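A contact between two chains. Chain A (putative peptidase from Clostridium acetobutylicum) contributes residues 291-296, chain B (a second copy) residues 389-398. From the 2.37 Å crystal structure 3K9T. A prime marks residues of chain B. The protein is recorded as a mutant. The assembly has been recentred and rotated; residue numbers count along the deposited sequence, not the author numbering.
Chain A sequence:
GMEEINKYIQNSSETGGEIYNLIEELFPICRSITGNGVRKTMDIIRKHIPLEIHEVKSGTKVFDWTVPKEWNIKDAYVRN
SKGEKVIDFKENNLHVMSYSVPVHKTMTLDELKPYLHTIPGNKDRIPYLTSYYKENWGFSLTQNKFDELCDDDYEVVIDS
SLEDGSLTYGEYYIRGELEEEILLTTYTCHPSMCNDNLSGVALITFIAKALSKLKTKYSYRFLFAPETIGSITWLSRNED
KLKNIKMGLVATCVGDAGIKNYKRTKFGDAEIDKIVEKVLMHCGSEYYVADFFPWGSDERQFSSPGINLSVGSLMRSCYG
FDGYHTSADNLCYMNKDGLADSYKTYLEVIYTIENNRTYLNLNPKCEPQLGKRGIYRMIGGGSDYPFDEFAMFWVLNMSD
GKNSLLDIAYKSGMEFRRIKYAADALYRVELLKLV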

# COMPACT_ATOMS: atom_id res chain seq x y z
N ASP A 291 3.31 -15.90 0.81
CA ASP A 291 2.06 -15.84 1.59
C ASP A 291 1.55 -17.24 1.84
O ASP A 291 1.94 -18.21 1.18
N PHE A 292 0.66 -17.34 2.81
CA PHE A 292 0.02 -18.59 3.13
C PHE A 292 -0.77 -19.15 1.97
O PHE A 292 -1.32 -18.42 1.20
N PHE A 293 -0.78 -20.47 1.88
CA PHE A 293 -1.69 -21.20 1.02
C PHE A 293 -2.01 -22.45 1.81
O PHE A 293 -1.10 -22.99 2.44
N PRO A 294 -3.28 -22.92 1.78
CA PRO A 294 -3.75 -24.07 2.55
C PRO A 294 -3.38 -25.47 1.94
O PRO A 294 -4.21 -26.39 1.85
N TRP A 295 -2.13 -25.60 1.53
CA TRP A 295 -1.57 -26.91 1.22
C TRP A 295 -0.06 -26.83 1.53
O TRP A 295 0.43 -25.79 1.99
N GLY A 296 0.64 -27.94 1.35
CA GLY A 296 2.03 -28.06 1.78
C GLY A 296 2.12 -28.95 3.00
O GLY A 296 1.78 -30.12 2.92
N GLU B 389 -8.32 -29.68 -6.43
CA GLU B 389 -8.15 -29.73 -4.98
C GLU B 389 -7.63 -28.44 -4.34
O GLU B 389 -7.96 -28.14 -3.19
N PHE B 390 -6.85 -27.66 -5.07
CA PHE B 390 -6.31 -26.41 -4.54
C PHE B 390 -7.43 -25.41 -4.28
O PHE B 390 -7.50 -24.85 -3.21
N ALA B 391 -8.30 -25.19 -5.26
CA ALA B 391 -9.46 -24.35 -5.03
C ALA B 391 -10.26 -24.84 -3.80
O ALA B 391 -10.74 -24.05 -2.95
N MSE B 392 -10.44 -26.14 -3.68
CA MSE B 392 -11.30 -26.65 -2.59
C MSE B 392 -10.71 -26.30 -1.25
O MSE B 392 -11.44 -25.86 -0.36
N PHE B 393 -9.38 -26.50 -1.11
CA PHE B 393 -8.68 -26.22 0.14
C PHE B 393 -8.79 -24.76 0.56
O PHE B 393 -8.87 -24.47 1.76
N TRP B 394 -8.75 -23.85 -0.41
CA TRP B 394 -9.00 -22.43 -0.13
C TRP B 394 -10.40 -22.16 0.39
O TRP B 394 -10.56 -21.42 1.36
N VAL B 395 -11.41 -22.75 -0.27
CA VAL B 395 -12.79 -22.57 0.13
C VAL B 395 -13.02 -23.10 1.55
O VAL B 395 -13.65 -22.44 2.37
N LEU B 396 -12.47 -24.26 1.85
CA LEU B 396 -12.61 -24.82 3.20
C LEU B 396 -11.91 -23.95 4.21
O LEU B 396 -12.42 -23.70 5.30
N ASN B 397 -10.74 -23.46 3.82
CA ASN B 397 -9.89 -22.78 4.75
C ASN B 397 -10.42 -21.41 5.11
O ASN B 397 -10.38 -21.00 6.28
N MSE B 398 -10.95 -20.71 4.12
CA MSE B 398 -11.45 -19.36 4.35
C MSE B 398 -12.95 -19.24 4.63
O MSE B 398 -13.41 -18.15 4.90

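The contact sets one face of a helix, residues 389-398 of chain B, against an irregular loop of chain A, and it is built from rings rather than hydrogen bonds, of which none cross. Glu389′, the first residue of the stretch, does not touch the loop. One residue on, Phe390′ leaves the backbone sideways in the m rotamer and presents its ring edge to the face of Trp295, with planes at 72° and Phe390′ CD1 only 3.4 Å from Trp295 CE2. Its CB also lies over the indole six-membered ring, so that face is covered by both the stem and the ring of one residue. Trp295 itself points toward the helix with chi1 p.

Ala391′ turns away and Met392′, a selenomethionine, is out of reach; the helical period returns at Phe393′. This residue points toward the loop, chi1 m, at the closest backbone approach, where its CA lies 5.9 Å from Pro294 CA. Its CB sits 3.9 Å from Pro294 CG and, more loosely, near the edge of Trp295.

Trp394′ starts sideways, chi1 m, but its indole reaches in and touches all four residues from Phe292 to Trp295. Pro294, pointing toward the helix, lays its CD 3.5 Å from the centroid of the Trp394′ six-membered ring, almost along the normal: a CH-pi contact over the face. Phe293 CB comes within 4.1 Å of Trp394′ CZ2, although the end of that side chain, chi1 p, leads away.

Val395′ points away, and Leu396′ makes no contact. Asn397′, chi1 t, points toward the loop and packs its CB 3.8 Å from Pro294 CB, while its OD1 lies 3.7 Å from CE2 of Phe292 (chi1 t). Its ND2 is hydrogen-bonded elsewhere in the structure. The rule is helical spacing: positions 390, 393, 394 and 397 meet the loop, with Pro294 and the two tryptophans, Trp295 and Trp394′, burying the most surface.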

# COMPACT_ATOMS: atom_id res chain seq x y z
CB ASP A 291 0.96 -15.04 0.85
CG ASP A 291 1.25 -13.52 0.81
OD1 ASP A 291 1.37 -12.88 1.88
OD2 ASP A 291 1.33 -12.96 -0.31
CB PHE A 292 -0.93 -18.40 4.29
CG PHE A 292 -1.75 -19.64 4.64
CD1 PHE A 292 -1.22 -20.63 5.44
CD2 PHE A 292 -3.07 -19.77 4.20
CE1 PHE A 292 -1.97 -21.73 5.78
CE2 PHE A 292 -3.81 -20.86 4.53
CZ PHE A 292 -3.26 -21.85 5.34
CB PHE A 293 -1.05 -21.54 -0.34
CG PHE A 293 0.35 -22.07 -0.25
CD1 PHE A 293 1.43 -21.20 -0.20
CD2 PHE A 293 0.59 -23.44 -0.21
CE1 PHE A 293 2.73 -21.70 -0.13
CE2 PHE A 293 1.88 -23.93 -0.15
CZ PHE A 293 2.95 -23.07 -0.10
CB PRO A 294 -5.26 -23.84 2.59
CG PRO A 294 -5.53 -23.29 1.21
CD PRO A 294 -4.32 -22.44 0.87
CB TRP A 295 -1.92 -27.40 -0.19
CG TRP A 295 -1.45 -26.52 -1.25
CD1 TRP A 295 -0.22 -26.53 -1.84
CD2 TRP A 295 -2.18 -25.47 -1.87
NE1 TRP A 295 -0.14 -25.56 -2.79
CE2 TRP A 295 -1.33 -24.88 -2.83
CE3 TRP A 295 -3.47 -24.94 -1.70
CZ2 TRP A 295 -1.73 -23.80 -3.64
CZ3 TRP A 295 -3.88 -23.87 -2.51
CH2 TRP A 295 -3.01 -23.32 -3.47
CB GLU B 389 -7.29 -30.92 -4.60
CG GLU B 389 -6.06 -31.13 -5.47
CD GLU B 389 -4.93 -31.75 -4.68
OE1 GLU B 389 -5.22 -32.49 -3.72
OE2 GLU B 389 -3.75 -31.49 -5.01
CB PHE B 390 -5.27 -25.82 -5.48
CG PHE B 390 -4.17 -26.76 -5.76
CD1 PHE B 390 -3.16 -26.94 -4.83
CD2 PHE B 390 -4.19 -27.56 -6.91
CE1 PHE B 390 -2.14 -27.85 -5.07
CE2 PHE B 390 -3.19 -28.47 -7.16
CZ PHE B 390 -2.15 -28.62 -6.23
CB ALA B 391 -10.37 -24.33 -6.30
CB MSE B 392 -11.53 -28.15 -2.71
CG MSE B 392 -12.43 -28.48 -3.85
SE MSE B 392 -13.09 -30.28 -3.83
CE MSE B 392 -11.77 -31.29 -2.81
CB PHE B 393 -7.21 -26.64 0.07
CG PHE B 393 -6.99 -28.12 0.06
CD1 PHE B 393 -7.53 -28.93 1.06
CD2 PHE B 393 -6.17 -28.71 -0.90
CE1 PHE B 393 -7.30 -30.30 1.07
CE2 PHE B 393 -5.95 -30.08 -0.91
CZ PHE B 393 -6.50 -30.88 0.09
CB TRP B 394 -8.81 -21.57 -1.37
CG TRP B 394 -7.43 -21.09 -1.57
CD1 TRP B 394 -6.61 -21.39 -2.61
CD2 TRP B 394 -6.69 -20.23 -0.71
NE1 TRP B 394 -5.41 -20.76 -2.46
CE2 TRP B 394 -5.43 -20.03 -1.30
CE3 TRP B 394 -6.97 -19.63 0.52
CZ2 TRP B 394 -4.45 -19.22 -0.74
CZ3 TRP B 394 -5.99 -18.83 1.10
CH2 TRP B 394 -4.74 -18.64 0.48
CB VAL B 395 -13.77 -23.23 -0.83
CG1 VAL B 395 -15.15 -23.24 -0.22
CG2 VAL B 395 -13.79 -22.48 -2.14
CB LEU B 396 -12.06 -26.24 3.27
CG LEU B 396 -12.90 -27.29 2.50
CD1 LEU B 396 -12.10 -28.53 2.21
CD2 LEU B 396 -14.13 -27.63 3.33
CB ASN B 397 -8.46 -22.73 4.23
CG ASN B 397 -7.58 -21.91 5.11
OD1 ASN B 397 -7.53 -20.70 4.94
ND2 ASN B 397 -6.90 -22.54 6.08
CB MSE B 398 -11.09 -18.47 3.17
CG MSE B 398 -9.59 -18.15 3.12
SE MSE B 398 -9.18 -17.09 1.56
CE MSE B 398 -9.92 -15.38 2.19